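Local coordinates for putative tryptophan halogenase (PDB 6Y1W), which probably acts as a flavin-dependent halogenase, using FAD in monooxygenase-type chemistry to halogenate an organic substrate, at residues G215-D220 and N332-G337; I75-F80 and Y161-D166. One frame throughout, in Å; residues are numbered along the deposited sequence.

Overall arrangement
Both contacts are largely buried and lie within one chain, in series along it, with centres about 27 Å apart and nearest atoms about 14 Å apart. Interaction 1 is backbone chemistry: two neighbouring parallel strands of the mixed sheet of the probable FAD-binding domain, joined by main-chain hydrogen bonds and one asparagine amide. Interaction 2 is side-chain chemistry: the short helix 77-83 set against strand 162-166 of a separate three-stranded antiparallel sheet, with one carboxylate, two tyrosines, a phenylalanine and a leucine doing the work. The two share no helix or strand. Each comes near predicted FAD-site residues, Leu336 near Ala27 and Leu165 near Ile351.

Interaction 1 of 2, residues G215-D220 and N332-G337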
ATOM      1  N   GLY A 215      10.963   6.061  34.336  1.00 21.60           N
ATOM      2  CA  GLY A 215      10.890   5.243  33.136  1.00 19.34           C
ATOM      3  C   GLY A 215      11.733   5.826  32.029  1.00 23.44           C
ATOM      4  O   GLY A 215      12.241   6.951  32.113  1.00 20.40           O
ATOM      5  N   ASP A 216      11.874   5.033  30.969  1.00 16.76           N
ATOM      6  CA  ASP A 216      12.614   5.441  29.782  1.00 17.13           C
ATOM      7  C   ASP A 216      11.694   5.867  28.650  1.00 18.11           C
ATOM      8  O   ASP A 216      12.061   6.727  27.848  1.00 19.09           O
ATOM      9  CB  ASP A 216      13.517   4.296  29.299  1.00 17.08           C
ATOM     10  CG  ASP A 216      14.460   3.815  30.391  1.00 20.02           C
ATOM     11  OD1 ASP A 216      15.093   4.675  31.047  1.00 24.34           O
ATOM     12  OD2 ASP A 216      14.526   2.584  30.628  1.00 18.42           O
ATOM     13  N   LEU A 217      10.545   5.228  28.547  1.00 17.67           N
ATOM     14  CA  LEU A 217       9.572   5.506  27.499  1.00 14.59           C
ATOM     15  C   LEU A 217       8.232   5.536  28.195  1.00 16.23           C
ATOM     16  O   LEU A 217       7.964   4.683  29.038  1.00 15.59           O
ATOM     17  CB  LEU A 217       9.590   4.434  26.422  1.00 16.22           C
ATOM     18  CG  LEU A 217       8.530   4.551  25.339  1.00 19.10           C
ATOM     19  CD1 LEU A 217       8.903   5.688  24.365  1.00 19.12           C
ATOM     20  CD2 LEU A 217       8.496   3.209  24.600  1.00 18.61           C
ATOM     21  N   PHE A 218       7.417   6.518  27.854  1.00 15.61           N
ATOM     22  CA  PHE A 218       6.148   6.749  28.513  1.00 16.19           C
ATOM     23  C   PHE A 218       5.060   6.686  27.460  1.00 16.82           C
ATOM     24  O   PHE A 218       5.165   7.355  26.433  1.00 15.56           O
ATOM     25  CB  PHE A 218       6.116   8.118  29.201  1.00 15.97           C
ATOM     26  CG  PHE A 218       7.040   8.179  30.413  1.00 15.22           C
ATOM     27  CD1 PHE A 218       8.396   8.371  30.246  1.00 19.58           C
ATOM     28  CD2 PHE A 218       6.532   7.951  31.697  1.00 18.43           C
ATOM     29  CE1 PHE A 218       9.232   8.383  31.342  1.00 18.40           C
ATOM     30  CE2 PHE A 218       7.358   7.980  32.797  1.00 19.09           C
ATOM     31  CZ  PHE A 218       8.703   8.207  32.626  1.00 17.46           C
ATOM     32  N   LEU A 219       4.005   5.939  27.733  1.00 15.25           N
ATOM     33  CA  LEU A 219       2.851   5.942  26.834  1.00 14.15           C
ATOM     34  C   LEU A 219       1.740   6.761  27.473  1.00 14.29           C
ATOM     35  O   LEU A 219       1.298   6.453  28.592  1.00 14.91           O
ATOM     36  CB  LEU A 219       2.356   4.523  26.565  1.00 12.54           C
ATOM     37  CG  LEU A 219       3.432   3.520  26.101  1.00 15.05           C
ATOM     38  CD1 LEU A 219       2.769   2.166  25.745  1.00 15.13           C
ATOM     39  CD2 LEU A 219       4.275   4.089  24.963  1.00 15.78           C
ATOM     40  N   ASP A 220       1.251   7.786  26.761  1.00 14.16           N
ATOM     41  CA  ASP A 220       0.180   8.632  27.306  1.00 12.92           C
ATOM     42  C   ASP A 220      -1.167   8.059  26.886  1.00 13.43           C
ATOM     43  O   ASP A 220      -1.575   8.171  25.727  1.00 15.57           O
ATOM     44  CB  ASP A 220       0.311  10.076  26.824  1.00 15.83           C
ATOM     45  CG  ASP A 220      -0.606  11.000  27.582  1.00 17.65           C
ATOM     46  OD1 ASP A 220      -1.557  10.488  28.243  1.00 17.16           O
ATOM     47  OD2 ASP A 220      -0.429  12.223  27.492  1.00 17.74           O
ATOM     48  N   ASN A 332      10.366  11.210  24.473  1.00 14.49           N
ATOM     49  CA  ASN A 332      10.207   9.820  24.907  1.00 14.54           C
ATOM     50  C   ASN A 332       8.772   9.501  25.329  1.00 17.59           C
ATOM     51  O   ASN A 332       8.549   8.658  26.204  1.00 17.86           O
ATOM     52  CB  ASN A 332      11.181   9.465  26.040  1.00 18.11           C
ATOM     53  CG  ASN A 332      10.911  10.239  27.336  1.00 16.43           C
ATOM     54  OD1 ASN A 332      10.359  11.333  27.335  1.00 19.63           O
ATOM     55  ND2 ASN A 332      11.276   9.646  28.455  1.00 18.80           N
ATOM     56  N   CYS A 333       7.802  10.133  24.676  1.00 17.79           N
ATOM     57  CA  CYS A 333       6.386   9.955  24.970  1.00 18.51           C
ATOM     58  C   CYS A 333       5.621   9.608  23.691  1.00 17.20           C
ATOM     59  O   CYS A 333       5.767  10.285  22.669  1.00 17.43           O
ATOM     60  CB  CYS A 333       5.815  11.240  25.587  1.00 18.77           C
ATOM     61  SG  CYS A 333       4.040  11.134  25.942  1.00 19.24           S
ATOM     62  N   VAL A 334       4.835   8.530  23.735  1.00 15.61           N
ATOM     63  CA  VAL A 334       3.953   8.158  22.619  1.00 14.16           C
ATOM     64  C   VAL A 334       2.524   8.268  23.117  1.00 13.95           C
ATOM     65  O   VAL A 334       2.149   7.602  24.099  1.00 16.57           O
ATOM     66  CB  VAL A 334       4.254   6.740  22.093  1.00 18.41           C
ATOM     67  CG1 VAL A 334       3.290   6.377  20.983  1.00 15.55           C
ATOM     68  CG2 VAL A 334       5.693   6.634  21.556  1.00 15.61           C
ATOM     69  N   ALA A 335       1.711   9.101  22.442  1.00 14.18           N
ATOM     70  CA  ALA A 335       0.295   9.183  22.807  1.00 13.36           C
ATOM     71  C   ALA A 335      -0.529   8.133  22.068  1.00 13.33           C
ATOM     72  O   ALA A 335      -0.300   7.858  20.887  1.00 16.42           O
ATOM     73  CB  ALA A 335      -0.268  10.580  22.506  1.00 13.87           C
ATOM     74  N   LEU A 336      -1.519   7.565  22.774  1.00 13.86           N
ATOM     75  CA  LEU A 336      -2.444   6.593  22.192  1.00 14.31           C
ATOM     76  C   LEU A 336      -3.881   6.930  22.559  1.00 17.50           C
ATOM     77  O   LEU A 336      -4.143   7.536  23.596  1.00 16.92           O
ATOM     78  CB  LEU A 336      -2.118   5.186  22.722  1.00 14.70           C
ATOM     79  CG  LEU A 336      -0.740   4.644  22.413  1.00 15.42           C
ATOM     80  CD1 LEU A 336      -0.442   3.392  23.263  1.00 18.65           C
ATOM     81  CD2 LEU A 336      -0.624   4.302  20.892  1.00 17.03           C
ATOM     82  N   GLY A 337      -4.824   6.508  21.711  1.00 14.95           N
ATOM     83  CA  GLY A 337      -6.224   6.742  22.041  1.00 15.69           C
ATOM     84  C   GLY A 337      -6.570   8.215  22.032  1.00 17.27           C
ATOM     85  O   GLY A 337      -6.053   8.974  21.218  1.00 18.28           O
TER
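Asn332 joins Asp216 and Phe218 at the start of the strand pair. Its CG sits between the backbone N and the carbonyl carbon (chi1 65°), bringing ND2 to Asp216 O at 3.1 Å. The acceptor lies close to the amide plane, but the donor stands above the plane of the Asp216 carbonyl. ND2 also meets the edge of the Phe218 ring, 3.6 Å from CD1, with ring and amide planes 73° apart. Ile202 N binds Asn332 OD1, so both ends of the amide are held. From Asn332 O the main-chain ladder runs on: Phe218 N gives to it, Val334 N to Phe218 O, Asp220 N to Val334 O, and Leu336 N to Asp220 O (3.0 Å). This is the parallel pairing of a Rossmann-type sheet, in which 217-220 lies between 18-22 and 333-335. Asp220 turns to the face shared with Phe218 and Cys333, its CB 4.0 Å from Cys333 SG; its carboxylate accepts from Thr222 and from the backbone N atoms of Leu228 and Ile229 on helix 227-232. On the other face Val334 lies alongside Leu219, with CB 3.9 Å from Leu219 CD2; past the strand end, Leu336 CD1 approaches Leu219 CD1.

Interaction 2 of 2, residues I75-F80 and Y161-D166; sequences IDEAQF and YAYHLD
Glu77 reaches out from the first turn of helix 77-83 to two tyrosine hydroxyls of the facing strand, both of which donate to its OE2. CG is anti to the backbone N (chi1 178°) and the chain stays extended beyond it, carrying the carboxylate to the tyrosine hydroxyls. Tyr161 meets it tip to tip, OH to OE2 2.7 Å, on the syn lone pair; Tyr163 OH takes the anti lone pair of OE2, 2.5 Å from it, a short bond, with its ring plane 85° from the carboxylate. The other oxygen, OE1, is bonded to His153 and Tyr499, so both oxygens are engaged, which would favour a charged carboxylate. One turn along the helix, Phe80 makes a T-shaped stack with Tyr163: its CE2 edge stands 3.5 Å above the centre of the tyrosine ring, planes at 79°. The helix thus lies against strand 162-166, the middle strand of a three-stranded antiparallel sheet whose neighbour 87-89 carries Lys89, the predicted catalytic lysine, about 6 Å from the Tyr163 side chain. Leu165, two residues beyond Tyr163, brings CD2 to the edge of the Phe80 ring, 3.8 Å from CZ, and His70 of helix 65-73 adds a further edge-to-face partner to Phe80. Asp76 N-caps the helix, its OD2 accepting from Gln79 N at 2.9 Å.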
ATOM      1  N   ILE A  75      -4.710 -14.317  21.533  1.00 14.65           N
ATOM      2  CA  ILE A  75      -5.926 -14.262  22.326  1.00 16.80           C
ATOM      3  C   ILE A  75      -6.982 -15.067  21.606  1.00 16.82           C
ATOM      4  O   ILE A  75      -7.189 -14.864  20.406  1.00 17.41           O
ATOM      5  CB  ILE A  75      -6.378 -12.803  22.528  1.00 16.71           C
ATOM      6  CG1 ILE A  75      -5.452 -12.161  23.544  1.00 18.57           C
ATOM      7  CG2 ILE A  75      -7.899 -12.722  22.941  1.00 15.09           C
ATOM      8  CD1 ILE A  75      -5.687 -10.657  23.694  1.00 17.33           C
ATOM      9  N   ASP A  76      -7.599 -16.026  22.317  1.00 16.82           N
ATOM     10  CA  ASP A  76      -8.627 -16.884  21.737  1.00 16.74           C
ATOM     11  C   ASP A  76      -9.923 -16.112  21.533  1.00 13.81           C
ATOM     12  O   ASP A  76     -10.458 -15.518  22.480  1.00 15.74           O
ATOM     13  CB  ASP A  76      -8.884 -18.084  22.670  1.00 18.55           C
ATOM     14  CG  ASP A  76      -9.965 -18.995  22.140  1.00 20.15           C
ATOM     15  OD1 ASP A  76      -9.702 -19.708  21.139  1.00 22.75           O
ATOM     16  OD2 ASP A  76     -11.097 -18.973  22.672  1.00 19.18           O
ATOM     17  N   GLU A  77     -10.468 -16.183  20.316  1.00 16.34           N
ATOM     18  CA  GLU A  77     -11.628 -15.353  19.979  1.00 17.72           C
ATOM     19  C   GLU A  77     -12.853 -15.705  20.816  1.00 16.13           C
ATOM     20  O   GLU A  77     -13.492 -14.812  21.393  1.00 15.48           O
ATOM     21  CB  GLU A  77     -11.948 -15.486  18.499  1.00 16.32           C
ATOM     22  CG  GLU A  77     -13.177 -14.684  18.127  1.00 13.94           C
ATOM     23  CD  GLU A  77     -13.513 -14.810  16.659  1.00 16.24           C
ATOM     24  OE1 GLU A  77     -14.025 -15.879  16.268  1.00 19.78           O
ATOM     25  OE2 GLU A  77     -13.213 -13.841  15.901  1.00 15.97           O
ATOM     26  N   ALA A  78     -13.189 -17.003  20.943  1.00 16.38           N
ATOM     27  CA  ALA A  78     -14.392 -17.343  21.702  1.00 16.80           C
ATOM     28  C   ALA A  78     -14.266 -16.938  23.179  1.00 13.97           C
ATOM     29  O   ALA A  78     -15.243 -16.478  23.780  1.00 18.11           O
ATOM     30  CB  ALA A  78     -14.718 -18.841  21.553  1.00 15.92           C
ATOM     31  N   GLN A  79     -13.074 -17.089  23.778  1.00 14.17           N
ATOM     32  CA  GLN A  79     -12.881 -16.709  25.176  1.00 14.63           C
ATOM     33  C   GLN A  79     -13.017 -15.205  25.357  1.00 14.55           C
ATOM     34  O   GLN A  79     -13.720 -14.728  26.262  1.00 16.36           O
ATOM     35  CB  GLN A  79     -11.505 -17.207  25.626  1.00 21.11           C
ATOM     36  CG  GLN A  79     -11.008 -16.788  26.968  1.00 24.15           C
ATOM     37  CD  GLN A  79      -9.504 -17.092  27.073  1.00 31.17           C
ATOM     38  OE1 GLN A  79      -8.719 -16.265  27.523  1.00 58.74           O
ATOM     39  NE2 GLN A  79      -9.106 -18.270  26.597  1.00 40.54           N
ATOM     40  N   PHE A  80     -12.379 -14.442  24.457  1.00 16.40           N
ATOM     41  CA  PHE A  80     -12.499 -12.989  24.474  1.00 13.79           C
ATOM     42  C   PHE A  80     -13.962 -12.549  24.326  1.00 13.46           C
ATOM     43  O   PHE A  80     -14.424 -11.666  25.048  1.00 15.47           O
ATOM     44  CB  PHE A  80     -11.611 -12.418  23.347  1.00 11.82           C
ATOM     45  CG  PHE A  80     -12.214 -11.222  22.656  1.00 12.03           C
ATOM     46  CD1 PHE A  80     -12.349 -10.002  23.351  1.00 14.93           C
ATOM     47  CD2 PHE A  80     -12.652 -11.311  21.345  1.00 14.42           C
ATOM     48  CE1 PHE A  80     -12.923  -8.894  22.735  1.00 13.70           C
ATOM     49  CE2 PHE A  80     -13.231 -10.199  20.715  1.00 13.47           C
ATOM     50  CZ  PHE A  80     -13.384  -9.022  21.409  1.00 13.16           C
ATOM     51  N   TYR A 161     -15.544  -9.847   9.181  1.00 14.37           N
ATOM     52  CA  TYR A 161     -16.377  -9.488  10.329  1.00 14.68           C
ATOM     53  C   TYR A 161     -15.519  -8.836  11.405  1.00 11.86           C
ATOM     54  O   TYR A 161     -14.280  -8.877  11.371  1.00 16.16           O
ATOM     55  CB  TYR A 161     -17.092 -10.720  10.935  1.00 14.69           C
ATOM     56  CG  TYR A 161     -16.115 -11.689  11.583  1.00 14.12           C
ATOM     57  CD1 TYR A 161     -15.516 -12.721  10.834  1.00 13.96           C
ATOM     58  CD2 TYR A 161     -15.788 -11.581  12.929  1.00 15.79           C
ATOM     59  CE1 TYR A 161     -14.580 -13.552  11.408  1.00 13.84           C
ATOM     60  CE2 TYR A 161     -14.848 -12.445  13.515  1.00 17.84           C
ATOM     61  CZ  TYR A 161     -14.279 -13.438  12.739  1.00 15.32           C
ATOM     62  OH  TYR A 161     -13.346 -14.301  13.284  1.00 17.03           O
ATOM     63  N   ALA A 162     -16.213  -8.230  12.383  1.00 14.20           N
ATOM     64  CA  ALA A 162     -15.579  -7.749  13.607  1.00 12.32           C
ATOM     65  C   ALA A 162     -16.577  -7.950  14.750  1.00 12.83           C
ATOM     66  O   ALA A 162     -17.405  -8.873  14.675  1.00 13.73           O
ATOM     67  CB  ALA A 162     -15.149  -6.287  13.476  1.00 13.55           C
ATOM     68  N   TYR A 163     -16.547  -7.095  15.787  1.00 13.86           N
ATOM     69  CA  TYR A 163     -17.294  -7.363  17.018  1.00 15.05           C
ATOM     70  C   TYR A 163     -18.022  -6.129  17.523  1.00 14.83           C
ATOM     71  O   TYR A 163     -17.589  -4.993  17.326  1.00 14.30           O
ATOM     72  CB  TYR A 163     -16.359  -7.804  18.156  1.00 13.82           C
ATOM     73  CG  TYR A 163     -15.311  -8.820  17.728  1.00 11.87           C
ATOM     74  CD1 TYR A 163     -15.666 -10.136  17.533  1.00 12.93           C
ATOM     75  CD2 TYR A 163     -13.996  -8.424  17.545  1.00 13.14           C
ATOM     76  CE1 TYR A 163     -14.706 -11.085  17.146  1.00 12.49           C
ATOM     77  CE2 TYR A 163     -13.011  -9.352  17.147  1.00 14.90           C
ATOM     78  CZ  TYR A 163     -13.379 -10.678  16.986  1.00 15.12           C
ATOM     79  OH  TYR A 163     -12.371 -11.544  16.602  1.00 15.31           O
ATOM     80  N   HIS A 164     -19.099  -6.379  18.259  1.00 12.83           N
ATOM     81  CA  HIS A 164     -19.639  -5.422  19.204  1.00 11.98           C
ATOM     82  C   HIS A 164     -19.221  -5.913  20.578  1.00 15.03           C
ATOM     83  O   HIS A 164     -19.414  -7.092  20.875  1.00 15.68           O
ATOM     84  CB  HIS A 164     -21.175  -5.392  19.103  1.00 14.11           C
ATOM     85  CG  HIS A 164     -21.688  -5.091  17.718  1.00 13.72           C
ATOM     86  ND1 HIS A 164     -22.329  -6.042  16.940  1.00 15.82           N
ATOM     87  CD2 HIS A 164     -21.614  -3.965  16.952  1.00 15.56           C
ATOM     88  CE1 HIS A 164     -22.679  -5.499  15.781  1.00 21.17           C
ATOM     89  NE2 HIS A 164     -22.244  -4.246  15.759  1.00 15.65           N
ATOM     90  N   LEU A 165     -18.654  -5.035  21.419  1.00 13.68           N
ATOM     91  CA  LEU A 165     -18.130  -5.537  22.680  1.00 12.99           C
ATOM     92  C   LEU A 165     -18.377  -4.546  23.808  1.00 15.24           C
ATOM     93  O   LEU A 165     -18.665  -3.369  23.591  1.00 13.92           O
ATOM     94  CB  LEU A 165     -16.620  -5.872  22.595  1.00 13.46           C
ATOM     95  CG  LEU A 165     -15.678  -4.755  22.100  1.00 11.23           C
ATOM     96  CD1 LEU A 165     -15.423  -3.722  23.196  1.00 14.27           C
ATOM     97  CD2 LEU A 165     -14.336  -5.328  21.604  1.00 15.31           C
ATOM     98  N   ASP A 166     -18.287  -5.057  25.035  1.00 12.76           N
ATOM     99  CA  ASP A 166     -18.306  -4.188  26.217  1.00 13.27           C
ATOM    100  C   ASP A 166     -16.875  -3.730  26.451  1.00 14.01           C
ATOM    101  O   ASP A 166     -15.994  -4.549  26.721  1.00 15.34           O
ATOM    102  CB  ASP A 166     -18.847  -4.951  27.439  1.00 13.28           C
ATOM    103  CG  ASP A 166     -18.961  -4.045  28.675  1.00 18.06           C
ATOM    104  OD1 ASP A 166     -17.927  -3.499  29.113  1.00 16.53           O
ATOM    105  OD2 ASP A 166     -20.079  -3.849  29.227  1.00 19.41           O
TER